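PDB 4E2H: chain length determinant protein from Shigella flexneri, which probably sets the modal length of the O-antigen polysaccharide chains of lipopolysaccharide, acting from the inner membrane through the periplasmic domain described here. Local coordinates for residues Gln19-Ile25 with Leu46-Ile51; Met32-Tyr36 with Asn215-Ile219; Asp111-Asn115 with Ile229-Arg233; Gln140-Gln145 with Leu203-Tyr209. One frame throughout, in Å; residues are numbered along the deposited sequence.

Contact 1. Residues Gln19-Ile25 with Leu46-Ile51; sequences QPDVGQI and LQETLI
Residues 19-25 form the irregular connection from strand 12-18 to helix 26-35, packed on the next helix, 43-65, at 46-51; 425 Å² is buried. The closest CA pair is Gln19 with Ile51, at 4.9 Å. Gln19 and Pro20 are extended (psi 148° in both): Gln19 CA lies 3.7 Å from Ile51 CB, and the Pro20 ring puts CG 4.1 Å from Leu50 CD1. From Pro20 to Val22 the loop passes over Gln47, the residue most covered here, whose chi1 m, chi2 t side chain reaches the backbone: its NE2 is 3.3 Å from Pro20 O and 3.5 Å from Val22 CG2. Asp21 points away and forms a salt bridge with Lys120 of the second subunit. Ile25, at phi/psi 55/16°, is the N-cap residue of helix 26-35; its CD1 meets Leu46 CD2 at 3.7 Å and its CG2 meets Leu50 CD1 at 3.9 Å. Tyr28, Asn29 and Met32 of that helix pack on Leu46, while Tyr232, just before strand 233-234, touches Ile51.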
loop_
_atom_site.group_PDB
_atom_site.type_symbol
_atom_site.label_atom_id
_atom_site.label_comp_id
_atom_site.label_asym_id
_atom_site.label_seq_id
_atom_site.Cartn_x
_atom_site.Cartn_y
_atom_site.Cartn_z
ATOM N N GLN C 19 -7.116 -2.294 -21.657
ATOM C CA GLN C 19 -6.285 -2.616 -20.506
ATOM C C GLN C 19 -6.103 -4.126 -20.340
ATOM O O GLN C 19 -7.005 -4.901 -20.623
ATOM C CB GLN C 19 -6.943 -2.074 -19.245
ATOM C CG GLN C 19 -8.198 -2.843 -18.881
ATOM C CD GLN C 19 -8.989 -2.198 -17.774
ATOM O OE1 GLN C 19 -8.613 -1.138 -17.249
ATOM N NE2 GLN C 19 -10.100 -2.838 -17.402
ATOM N N PRO C 20 -4.948 -4.551 -19.831
ATOM C CA PRO C 20 -4.790 -6.012 -19.724
ATOM C C PRO C 20 -5.723 -6.522 -18.623
ATOM O O PRO C 20 -5.942 -5.757 -17.665
ATOM C CB PRO C 20 -3.326 -6.170 -19.300
ATOM C CG PRO C 20 -3.038 -4.873 -18.458
ATOM C CD PRO C 20 -4.050 -3.803 -18.921
ATOM N N ASP C 21 -6.272 -7.737 -18.722
ATOM C CA ASP C 21 -7.182 -8.201 -17.663
ATOM C C ASP C 21 -6.459 -8.723 -16.423
ATOM O O ASP C 21 -5.223 -8.745 -16.368
ATOM C CB ASP C 21 -8.276 -9.182 -18.148
ATOM C CG ASP C 21 -7.739 -10.295 -19.047
ATOM O OD1 ASP C 21 -7.102 -11.246 -18.520
ATOM O OD2 ASP C 21 -7.991 -10.243 -20.285
ATOM N N VAL C 22 -7.262 -9.115 -15.436
ATOM C CA VAL C 22 -6.798 -9.563 -14.126
ATOM C C VAL C 22 -5.836 -10.763 -14.189
ATOM O O VAL C 22 -4.761 -10.710 -13.595
ATOM C CB VAL C 22 -7.983 -9.858 -13.189
ATOM C CG1 VAL C 22 -7.498 -10.412 -11.878
ATOM C CG2 VAL C 22 -8.847 -8.604 -13.000
ATOM N N GLY C 23 -6.198 -11.836 -14.889
ATOM C CA GLY C 23 -5.250 -12.917 -15.131
ATOM C C GLY C 23 -4.437 -12.532 -16.369
ATOM O O GLY C 23 -4.983 -12.439 -17.463
ATOM N N GLN C 24 -3.124 -12.389 -16.221
ATOM C CA GLN C 24 -2.346 -11.430 -17.015
ATOM C C GLN C 24 -2.110 -10.403 -15.930
ATOM O O GLN C 24 -3.053 -10.060 -15.225
ATOM C CB GLN C 24 -3.207 -10.756 -18.098
ATOM C CG GLN C 24 -3.254 -11.380 -19.524
ATOM C CD GLN C 24 -3.983 -10.487 -20.546
ATOM O OE1 GLN C 24 -4.909 -9.753 -20.198
ATOM N NE2 GLN C 24 -3.542 -10.532 -21.805
ATOM N N ILE C 25 -0.893 -9.921 -15.737
ATOM C CA ILE C 25 -0.684 -8.973 -14.638
ATOM C C ILE C 25 -1.134 -9.438 -13.234
ATOM O O ILE C 25 -1.266 -8.607 -12.328
ATOM C CB ILE C 25 -1.389 -7.608 -14.897
ATOM C CG1 ILE C 25 -2.755 -7.545 -14.199
ATOM C CG2 ILE C 25 -1.494 -7.315 -16.397
ATOM C CD1 ILE C 25 -3.066 -6.162 -13.727
ATOM N N LEU C 46 -4.197 -0.592 -11.173
ATOM C CA LEU C 46 -2.959 -1.050 -11.805
ATOM C C LEU C 46 -3.206 -1.516 -13.257
ATOM O O LEU C 46 -2.303 -1.493 -14.118
ATOM C CB LEU C 46 -2.343 -2.167 -10.971
ATOM C CG LEU C 46 -0.931 -2.702 -11.225
ATOM C CD1 LEU C 46 -0.551 -3.641 -10.087
ATOM C CD2 LEU C 46 -0.851 -3.464 -12.507
ATOM N N GLN C 47 -4.428 -1.945 -13.543
ATOM C CA GLN C 47 -4.780 -2.129 -14.939
ATOM C C GLN C 47 -4.595 -0.766 -15.627
ATOM O O GLN C 47 -3.784 -0.633 -16.555
ATOM C CB GLN C 47 -6.202 -2.697 -15.105
ATOM C CG GLN C 47 -6.336 -4.131 -14.577
ATOM C CD GLN C 47 -7.768 -4.683 -14.640
ATOM O OE1 GLN C 47 -8.741 -3.996 -14.313
ATOM N NE2 GLN C 47 -7.893 -5.939 -15.051
ATOM N N GLU C 48 -5.329 0.239 -15.147
ATOM C CA GLU C 48 -5.268 1.611 -15.660
ATOM C C GLU C 48 -3.843 2.139 -15.917
ATOM O O GLU C 48 -3.535 2.614 -17.008
ATOM C CB GLU C 48 -6.015 2.566 -14.713
ATOM C CG GLU C 48 -7.538 2.667 -14.971
ATOM C CD GLU C 48 -8.197 3.888 -14.263
ATOM O OE1 GLU C 48 -7.454 4.744 -13.703
ATOM O OE2 GLU C 48 -9.456 3.987 -14.271
ATOM N N THR C 49 -2.995 2.079 -14.897
ATOM C CA THR C 49 -1.622 2.575 -14.967
ATOM C C THR C 49 -0.850 1.910 -16.104
ATOM O O THR C 49 -0.043 2.550 -16.785
ATOM C CB THR C 49 -0.885 2.296 -13.638
ATOM O OG1 THR C 49 -1.683 2.772 -12.545
ATOM C CG2 THR C 49 0.514 2.953 -13.610
ATOM N N LEU C 50 -1.102 0.625 -16.310
ATOM C CA LEU C 50 -0.399 -0.119 -17.345
ATOM C C LEU C 50 -0.857 0.297 -18.738
ATOM O O LEU C 50 -0.040 0.646 -19.606
ATOM C CB LEU C 50 -0.597 -1.614 -17.156
ATOM C CG LEU C 50 0.187 -2.241 -15.997
ATOM C CD1 LEU C 50 -0.041 -3.749 -15.940
ATOM C CD2 LEU C 50 1.678 -1.967 -16.177
ATOM N N ILE C 51 -2.160 0.273 -18.979
ATOM C CA ILE C 51 -2.591 0.644 -20.315
ATOM C C ILE C 51 -2.278 2.110 -20.590
ATOM O O ILE C 51 -1.881 2.467 -21.720
ATOM C CB ILE C 51 -4.078 0.373 -20.590
ATOM C CG1 ILE C 51 -4.373 0.635 -22.063
ATOM C CG2 ILE C 51 -4.955 1.273 -19.736
ATOM C CD1 ILE C 51 -3.466 -0.168 -22.963
#

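Contact 2. Residues Met32-Tyr36 with Asn215-Ile219; sequences MNVIY and NLLDI
Both segments are the C-terminal turns of helices: 32-35 closes helix 26-35, with Tyr36 leaving helical angles at phi/psi -113/153°, and 215-219 closes helix 207-219. Tyr36 N still bonds to Met32 O at 3.2 Å, as Ile219 N does to Asn215 O at 3.1 Å. The nearest CA atoms, Val34 and Ile219, are 6.3 Å apart, and only 192 Å² is buried. Two helices far apart in sequence therefore meet by their ends, beside the long helix 97-164 that runs through this periplasmic domain: Ile219 also packs on its Ile126, and Tyr36 OH is hydrogen-bonded to its Asn125. Val34 (chi1 t) is the most covered residue, with CG1 3.6 Å from Ile219 CG1 and 4.2 Å from Asp218 CB. Ile219, chi1 m and chi2 t, extends CD1 to 4.2 Å from Ile35 CA and 4.4 Å from Ile35 CG1. The Asn215 side chain approaches the end of helix 26-35 near Val34. The carboxylate of Asp218 forms a salt bridge with Arg138 of the second subunit.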
loop_
_atom_site.group_PDB
_atom_site.type_symbol
_atom_site.label_atom_id
_atom_site.label_comp_id
_atom_site.label_asym_id
_atom_site.label_seq_id
_atom_site.Cartn_x
_atom_site.Cartn_y
_atom_site.Cartn_z
HETATM N N MSE C 32 3.395 -5.987 -6.517
HETATM C CA MSE C 32 2.984 -4.765 -5.826
HETATM C C MSE C 32 2.222 -5.021 -4.520
HETATM O O MSE C 32 2.163 -4.144 -3.641
HETATM C CB MSE C 32 2.187 -3.872 -6.756
HETATM C CG MSE C 32 2.961 -3.533 -7.993
HETATM SE SE MSE C 32 4.035 -1.964 -7.772
HETATM C CE MSE C 32 5.334 -2.318 -9.180
ATOM N N ASN C 33 1.633 -6.206 -4.392
ATOM C CA ASN C 33 1.016 -6.573 -3.127
ATOM C C ASN C 33 2.073 -6.912 -2.056
ATOM O O ASN C 33 1.931 -6.513 -0.898
ATOM C CB ASN C 33 -0.024 -7.682 -3.303
ATOM C CG ASN C 33 -1.440 -7.134 -3.432
ATOM O OD1 ASN C 33 -2.127 -6.908 -2.428
ATOM N ND2 ASN C 33 -1.881 -6.910 -4.672
ATOM N N VAL C 34 3.137 -7.616 -2.449
ATOM C CA VAL C 34 4.311 -7.777 -1.592
ATOM C C VAL C 34 4.882 -6.434 -1.137
ATOM O O VAL C 34 4.848 -6.098 0.050
ATOM C CB VAL C 34 5.439 -8.515 -2.325
ATOM C CG1 VAL C 34 6.715 -8.524 -1.468
ATOM C CG2 VAL C 34 5.009 -9.913 -2.663
ATOM N N ILE C 35 5.422 -5.688 -2.097
ATOM C CA ILE C 35 6.067 -4.393 -1.878
ATOM C C ILE C 35 5.285 -3.385 -0.994
ATOM O O ILE C 35 5.858 -2.769 -0.095
ATOM C CB ILE C 35 6.442 -3.773 -3.242
ATOM C CG1 ILE C 35 7.549 -4.601 -3.898
ATOM C CG2 ILE C 35 6.844 -2.312 -3.106
ATOM C CD1 ILE C 35 7.676 -4.375 -5.415
ATOM N N TYR C 36 3.990 -3.220 -1.245
ATOM C CA TYR C 36 3.166 -2.310 -0.457
ATOM C C TYR C 36 2.126 -3.101 0.342
ATOM O O TYR C 36 1.729 -4.201 -0.047
ATOM C CB TYR C 36 2.507 -1.282 -1.378
ATOM C CG TYR C 36 3.516 -0.508 -2.207
ATOM C CD1 TYR C 36 4.210 0.560 -1.659
ATOM C CD2 TYR C 36 3.788 -0.854 -3.530
ATOM C CE1 TYR C 36 5.139 1.280 -2.400
ATOM C CE2 TYR C 36 4.720 -0.133 -4.287
ATOM C CZ TYR C 36 5.394 0.934 -3.706
ATOM O OH TYR C 36 6.319 1.668 -4.418
ATOM N N ASN C 215 7.808 -10.030 5.596
ATOM C CA ASN C 215 7.504 -9.231 4.419
ATOM C C ASN C 215 8.766 -8.798 3.706
ATOM O O ASN C 215 8.789 -8.681 2.483
ATOM C CB ASN C 215 6.670 -8.016 4.787
ATOM C CG ASN C 215 5.930 -7.444 3.599
ATOM O OD1 ASN C 215 6.231 -7.773 2.441
ATOM N ND2 ASN C 215 4.949 -6.578 3.873
ATOM N N LEU C 216 9.825 -8.571 4.474
ATOM C CA LEU C 216 11.101 -8.199 3.884
ATOM C C LEU C 216 11.696 -9.425 3.221
ATOM O O LEU C 216 12.268 -9.328 2.137
ATOM C CB LEU C 216 12.055 -7.633 4.935
ATOM C CG LEU C 216 13.292 -6.876 4.430
ATOM C CD1 LEU C 216 13.333 -5.459 4.980
ATOM C CD2 LEU C 216 14.574 -7.616 4.789
ATOM N N LEU C 217 11.549 -10.580 3.869
ATOM C CA LEU C 217 12.006 -11.848 3.292
ATOM C C LEU C 217 11.372 -12.052 1.912
ATOM O O LEU C 217 12.052 -12.383 0.931
ATOM C CB LEU C 217 11.604 -13.017 4.192
ATOM C CG LEU C 217 12.676 -13.831 4.931
ATOM C CD1 LEU C 217 13.704 -12.929 5.626
ATOM C CD2 LEU C 217 12.020 -14.790 5.937
ATOM N N ASP C 218 10.057 -11.855 1.858
ATOM C CA ASP C 218 9.291 -12.000 0.634
ATOM C C ASP C 218 9.787 -11.072 -0.471
ATOM O O ASP C 218 9.983 -11.512 -1.605
ATOM C CB ASP C 218 7.795 -11.791 0.907
ATOM C CG ASP C 218 7.184 -12.937 1.722
ATOM O OD1 ASP C 218 7.821 -14.024 1.809
ATOM O OD2 ASP C 218 6.066 -12.754 2.260
ATOM N N ILE C 219 10.012 -9.804 -0.145
ATOM C CA ILE C 219 10.485 -8.859 -1.153
ATOM C C ILE C 219 11.664 -9.385 -1.968
ATOM O O ILE C 219 11.675 -9.246 -3.202
ATOM C CB ILE C 219 10.847 -7.495 -0.563
ATOM C CG1 ILE C 219 9.581 -6.735 -0.177
ATOM C CG2 ILE C 219 11.614 -6.679 -1.575
ATOM C CD1 ILE C 219 9.765 -5.234 -0.181
#

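Contact 3. Residues Asp111-Asn115 with Ile229-Arg233; sequences DDKVN and IHAYR
Ile229, the first residue modelled after the gap 222-228, begins a chain segment without regular structure that passes one face of helix 97-164 at 111-115. Two CA pairs set the register: Asn115 with Ile229 at 6.2 Å and Asp111 with Ala231 at 6.7 Å, so the segment advances as the helix steps back one turn. Ile229 (chi1 m, chi2 t) places CG1 only 3.0 Å from Asn115 OD1, a tight approach of carbon to oxygen; this OD1 is buried with no partner in the model. Asn115 ND2, by contrast, donates to Asp111 O at 2.9 Å with an N-H...O angle of 174°, which holds the amide against its own helix. The CA-to-CB bond of His230, at phi/psi 98/72°, points away from 111-115, and its side chain touches Gln24 and Ile25. The loop between the gap and strand 233-234 thus passes along helix 97-164 before that strand joins 12-18 at the edge of the chain's antiparallel sheet. Ala231 points toward the helix, its CB 4.0 Å from Val114 CG1 and 4.3 Å from Asp111 OD1; Phe54 of helix 43-65 also packs on Ala231. Tyr232, extended at -157/172° with chi1 p, presents a ring edge to Asp111, Tyr232 CE1 being 3.9 Å from Asp111 CG, and meets the ring of Phe54 with planes about 60° apart. Arg233 enters the strand, its backbone hydrogen-bonded to Thr18.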
loop_
_atom_site.group_PDB
_atom_site.type_symbol
_atom_site.label_atom_id
_atom_site.label_comp_id
_atom_site.label_asym_id
_atom_site.label_seq_id
_atom_site.Cartn_x
_atom_site.Cartn_y
_atom_site.Cartn_z
ATOM N N ASP C 111 5.364 -2.029 -26.944
ATOM C CA ASP C 111 5.205 -3.044 -25.910
ATOM C C ASP C 111 6.554 -3.516 -25.394
ATOM O O ASP C 111 6.642 -4.127 -24.334
ATOM C CB ASP C 111 4.397 -4.231 -26.407
ATOM C CG ASP C 111 4.336 -5.366 -25.390
ATOM O OD1 ASP C 111 4.229 -5.083 -24.175
ATOM O OD2 ASP C 111 4.403 -6.552 -25.804
ATOM N N ASP C 112 7.614 -3.247 -26.143
ATOM C CA ASP C 112 8.947 -3.579 -25.663
ATOM C C ASP C 112 9.532 -2.417 -24.884
ATOM O O ASP C 112 10.183 -2.617 -23.866
ATOM C CB ASP C 112 9.858 -3.964 -26.823
ATOM C CG ASP C 112 9.652 -5.396 -27.260
ATOM O OD1 ASP C 112 8.767 -6.076 -26.686
ATOM O OD2 ASP C 112 10.366 -5.839 -28.187
ATOM N N LYS C 113 9.295 -1.199 -25.362
ATOM C CA LYS C 113 9.799 -0.027 -24.667
ATOM C C LYS C 113 9.228 0.025 -23.240
ATOM O O LYS C 113 9.966 0.132 -22.261
ATOM C CB LYS C 113 9.478 1.250 -25.436
ATOM C CG LYS C 113 9.906 2.525 -24.718
ATOM C CD LYS C 113 9.848 3.748 -25.639
ATOM C CE LYS C 113 10.355 4.995 -24.897
ATOM N NZ LYS C 113 10.019 6.306 -25.575
ATOM N N VAL C 114 7.912 -0.083 -23.140
ATOM C CA VAL C 114 7.227 -0.096 -21.864
ATOM C C VAL C 114 7.758 -1.202 -20.966
ATOM O O VAL C 114 7.877 -1.016 -19.763
ATOM C CB VAL C 114 5.698 -0.318 -22.031
ATOM C CG1 VAL C 114 5.061 -0.718 -20.687
ATOM C CG2 VAL C 114 5.027 0.915 -22.597
ATOM N N ASN C 115 8.056 -2.365 -21.522
ATOM C CA ASN C 115 8.564 -3.431 -20.670
ATOM C C ASN C 115 9.951 -3.093 -20.157
ATOM O O ASN C 115 10.355 -3.527 -19.068
ATOM C CB ASN C 115 8.546 -4.790 -21.361
ATOM C CG ASN C 115 7.325 -5.606 -20.986
ATOM O OD1 ASN C 115 7.297 -6.268 -19.929
ATOM N ND2 ASN C 115 6.299 -5.565 -21.849
ATOM N N ILE C 229 5.093 -7.785 -17.358
ATOM C CA ILE C 229 4.747 -7.931 -18.776
ATOM C C ILE C 229 3.226 -7.952 -18.984
ATOM O O ILE C 229 2.491 -8.450 -18.131
ATOM C CB ILE C 229 5.405 -9.187 -19.427
ATOM C CG1 ILE C 229 6.929 -9.148 -19.250
ATOM C CG2 ILE C 229 5.032 -9.290 -20.917
ATOM C CD1 ILE C 229 7.707 -9.860 -20.335
ATOM N N HIS C 230 2.780 -7.408 -20.117
ATOM C CA HIS C 230 1.360 -7.223 -20.454
ATOM C C HIS C 230 0.855 -5.817 -20.168
ATOM O O HIS C 230 0.077 -5.601 -19.230
ATOM C CB HIS C 230 0.451 -8.238 -19.770
ATOM C CG HIS C 230 0.566 -9.620 -20.326
ATOM N ND1 HIS C 230 -0.460 -10.539 -20.253
ATOM C CD2 HIS C 230 1.588 -10.248 -20.956
ATOM C CE1 HIS C 230 -0.076 -11.670 -20.817
ATOM N NE2 HIS C 230 1.162 -11.522 -21.250
ATOM N N ALA C 231 1.296 -4.872 -20.993
ATOM C CA ALA C 231 0.812 -3.514 -20.916
ATOM C C ALA C 231 -0.650 -3.392 -21.376
ATOM O O ALA C 231 -1.329 -2.426 -20.999
ATOM C CB ALA C 231 1.701 -2.606 -21.746
ATOM N N TYR C 232 -1.127 -4.357 -22.174
ATOM C CA TYR C 232 -2.398 -4.236 -22.919
ATOM C C TYR C 232 -2.989 -5.608 -23.293
ATOM O O TYR C 232 -2.346 -6.650 -23.108
ATOM C CB TYR C 232 -2.167 -3.462 -24.225
ATOM C CG TYR C 232 -1.462 -4.294 -25.289
ATOM C CD1 TYR C 232 -0.075 -4.349 -25.355
ATOM C CD2 TYR C 232 -2.183 -5.040 -26.211
ATOM C CE1 TYR C 232 0.574 -5.121 -26.305
ATOM C CE2 TYR C 232 -1.541 -5.815 -27.162
ATOM C CZ TYR C 232 -0.159 -5.853 -27.205
ATOM O OH TYR C 232 0.502 -6.626 -28.142
ATOM N N ARG C 233 -4.213 -5.603 -23.823
ATOM C CA ARG C 233 -4.761 -6.797 -24.459
ATOM C C ARG C 233 -5.515 -6.411 -25.729
ATOM O O ARG C 233 -6.100 -5.323 -25.823
ATOM C CB ARG C 233 -5.635 -7.632 -23.509
ATOM C CG ARG C 233 -7.143 -7.456 -23.704
ATOM C CD ARG C 233 -7.958 -8.427 -22.853
ATOM N NE ARG C 233 -9.295 -7.908 -22.556
ATOM C CZ ARG C 233 -10.342 -7.990 -23.381
ATOM N NH1 ARG C 233 -10.217 -8.572 -24.572
ATOM N NH2 ARG C 233 -11.520 -7.482 -23.019
#

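Contact 4. Residues Gln140-Gln145 with Leu203-Tyr209; sequences QEVVAQ and LVFSPNY
Gln140 gives up the most surface, 90 Å² of the 430 Å² buried here, followed by Leu203 and Ala144. Residues 140-145 are continuous helix; 203-206 run extended past them before Pro207-Tyr209 enter helix 207-219. The register is fixed by CA distances of 6.1 Å for Ala144 to Leu203 and 7.2 Å for Gln140 to Tyr209. Gln140 has its CA-to-CB bond toward 203-209, and its side chain lies against Ser206, Asn208 and Tyr209, while its backbone O is 3.6 Å from Phe205 CE1, at the ring edge. One turn on, Ala144 is small enough to admit the loop: its CB lies 3.5 Å from Phe205 CE1 and 3.5 Å from Val204 O. Leu203, chi1 m and chi2 t, sets CD2 3.3 Å from Ala144 O and 3.7 Å from Gln145 OE1. Water 1 donates to Ala144 O at 2.7 Å and accepts a weak bond from Val204 N at 3.3 Å, bridging the two backbones. Between the segments the direct hydrogen bond is from Tyr209 OH to Glu141 OE2, 2.6 Å, with Tyr209 in chi1 t and OE2 at its ring edge. Gln154 and Gln147 of the second subunit pack on Val204 and Pro207. The extended 203-206 and the first turn of helix 207-219 thus pack along the long helix 97-164 of the periplasmic domain, close to neighbouring subunits.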
loop_
_atom_site.group_PDB
_atom_site.type_symbol
_atom_site.label_atom_id
_atom_site.label_comp_id
_atom_site.label_asym_id
_atom_site.label_seq_id
_atom_site.Cartn_x
_atom_site.Cartn_y
_atom_site.Cartn_z
ATOM N N GLN C 140 11.776 -0.595 15.441
ATOM C CA GLN C 140 11.139 -1.514 16.372
ATOM C C GLN C 140 12.193 -2.327 17.117
ATOM O O GLN C 140 11.950 -2.824 18.216
ATOM C CB GLN C 140 10.185 -2.436 15.627
ATOM C CG GLN C 140 8.762 -1.983 15.702
ATOM C CD GLN C 140 7.817 -2.938 15.008
ATOM O OE1 GLN C 140 8.103 -3.438 13.911
ATOM N NE2 GLN C 140 6.680 -3.206 15.648
ATOM N N GLU C 141 13.362 -2.469 16.503
ATOM C CA GLU C 141 14.488 -3.094 17.169
ATOM C C GLU C 141 14.937 -2.218 18.338
ATOM O O GLU C 141 15.132 -2.689 19.460
ATOM C CB GLU C 141 15.642 -3.279 16.188
ATOM C CG GLU C 141 15.930 -4.716 15.835
ATOM C CD GLU C 141 15.751 -5.005 14.347
ATOM O OE1 GLU C 141 16.128 -4.127 13.516
ATOM O OE2 GLU C 141 15.225 -6.109 14.018
ATOM N N VAL C 142 15.098 -0.933 18.063
ATOM C CA VAL C 142 15.572 0.015 19.067
ATOM C C VAL C 142 14.616 0.120 20.255
ATOM O O VAL C 142 15.044 0.103 21.413
ATOM C CB VAL C 142 15.717 1.401 18.459
ATOM C CG1 VAL C 142 15.809 2.441 19.579
ATOM C CG2 VAL C 142 16.923 1.440 17.498
ATOM N N VAL C 143 13.322 0.229 19.954
ATOM C CA VAL C 143 12.286 0.285 20.973
ATOM C C VAL C 143 12.353 -0.890 21.935
ATOM O O VAL C 143 12.169 -0.701 23.138
ATOM C CB VAL C 143 10.883 0.284 20.347
ATOM C CG1 VAL C 143 9.822 0.062 21.408
ATOM C CG2 VAL C 143 10.637 1.583 19.597
ATOM N N ALA C 144 12.585 -2.098 21.404
ATOM C CA ALA C 144 12.578 -3.302 22.230
ATOM C C ALA C 144 13.884 -3.485 22.998
ATOM O O ALA C 144 13.895 -4.124 24.050
ATOM C CB ALA C 144 12.284 -4.521 21.413
ATOM N N GLN C 145 14.981 -2.934 22.487
ATOM C CA GLN C 145 16.264 -3.045 23.182
ATOM C C GLN C 145 16.318 -2.088 24.365
ATOM O O GLN C 145 16.999 -2.330 25.365
ATOM C CB GLN C 145 17.423 -2.726 22.246
ATOM C CG GLN C 145 18.770 -2.810 22.936
ATOM C CD GLN C 145 19.179 -4.248 23.218
ATOM O OE1 GLN C 145 18.704 -5.184 22.568
ATOM N NE2 GLN C 145 20.083 -4.428 24.179
ATOM N N LEU C 203 14.471 -10.427 23.365
ATOM C CA LEU C 203 13.675 -9.249 23.078
ATOM C C LEU C 203 12.222 -9.636 22.857
ATOM O O LEU C 203 11.936 -10.649 22.222
ATOM C CB LEU C 203 14.218 -8.550 21.840
ATOM C CG LEU C 203 15.604 -7.960 22.095
ATOM C CD1 LEU C 203 16.201 -7.351 20.823
ATOM C CD2 LEU C 203 15.530 -6.923 23.234
ATOM N N VAL C 204 11.302 -8.846 23.391
ATOM C CA VAL C 204 9.889 -9.041 23.089
ATOM C C VAL C 204 9.438 -8.060 21.990
ATOM O O VAL C 204 9.729 -6.861 22.062
ATOM C CB VAL C 204 9.029 -8.898 24.347
ATOM C CG1 VAL C 204 7.635 -8.464 23.982
ATOM C CG2 VAL C 204 8.979 -10.211 25.075
ATOM N N PHE C 205 8.746 -8.564 20.971
ATOM C CA PHE C 205 8.285 -7.704 19.877
ATOM C C PHE C 205 6.798 -7.787 19.607
ATOM O O PHE C 205 6.155 -8.779 19.935
ATOM C CB PHE C 205 8.976 -8.090 18.579
ATOM C CG PHE C 205 10.445 -7.860 18.583
ATOM C CD1 PHE C 205 10.956 -6.574 18.455
ATOM C CD2 PHE C 205 11.326 -8.932 18.698
ATOM C CE1 PHE C 205 12.323 -6.352 18.440
ATOM C CE2 PHE C 205 12.706 -8.716 18.682
ATOM C CZ PHE C 205 13.205 -7.421 18.550
ATOM N N SER C 206 6.273 -6.762 18.942
ATOM C CA SER C 206 4.896 -6.777 18.457
ATOM C C SER C 206 4.712 -7.831 17.347
ATOM O O SER C 206 5.648 -8.131 16.601
ATOM C CB SER C 206 4.524 -5.382 17.938
ATOM O OG SER C 206 3.128 -5.140 18.009
ATOM N N PRO C 207 3.505 -8.402 17.240
ATOM C CA PRO C 207 3.265 -9.359 16.153
ATOM C C PRO C 207 3.557 -8.692 14.817
ATOM O O PRO C 207 4.025 -9.355 13.885
ATOM C CB PRO C 207 1.773 -9.662 16.271
ATOM C CG PRO C 207 1.422 -9.274 17.711
ATOM C CD PRO C 207 2.284 -8.108 18.009
ATOM N N ASN C 208 3.293 -7.388 14.733
ATOM C CA ASN C 208 3.619 -6.627 13.541
ATOM C C ASN C 208 5.089 -6.719 13.172
ATOM O O ASN C 208 5.467 -6.523 12.013
ATOM C CB ASN C 208 3.281 -5.153 13.714
ATOM C CG ASN C 208 3.876 -4.299 12.600
ATOM O OD1 ASN C 208 4.962 -3.721 12.750
ATOM N ND2 ASN C 208 3.178 -4.245 11.456
ATOM N N TYR C 209 5.927 -6.974 14.163
ATOM C CA TYR C 209 7.342 -7.081 13.908
ATOM C C TYR C 209 7.628 -8.345 13.117
ATOM O O TYR C 209 8.427 -8.319 12.179
ATOM C CB TYR C 209 8.129 -7.101 15.202
ATOM C CG TYR C 209 9.587 -7.358 14.972
ATOM C CD1 TYR C 209 10.418 -6.365 14.471
ATOM C CD2 TYR C 209 10.135 -8.596 15.237
ATOM C CE1 TYR C 209 11.774 -6.607 14.253
ATOM C CE2 TYR C 209 11.484 -8.847 15.029
ATOM C CZ TYR C 209 12.300 -7.854 14.537
ATOM O OH TYR C 209 13.648 -8.115 14.332
HETATM O O HOH W 1 12.017 -5.898 24.773
#

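In the fold
Along the chain, contact 1 closes first; contact 2 interleaves with contacts 1 and 3, and contact 4 falls within the spans of both 2 and 3. Contacts 1 and 3, with centres about 10 Å apart, touch through Gln24 and Pro20 with His230 and lie by the sheet. Contact 2 is near the middle, its centre about 20 Å from the centres of both 1 and 4, touching contact 1 through Met32 and Leu46. The centres of contacts 3 and 4 are about 42 Å apart, on opposite sides of the chain's centre, though both use helix 97-164; contacts 2 and 4 share helix 207-219. The long helix thus spans an elongated domain, and neighbouring subunits approach around all four contacts.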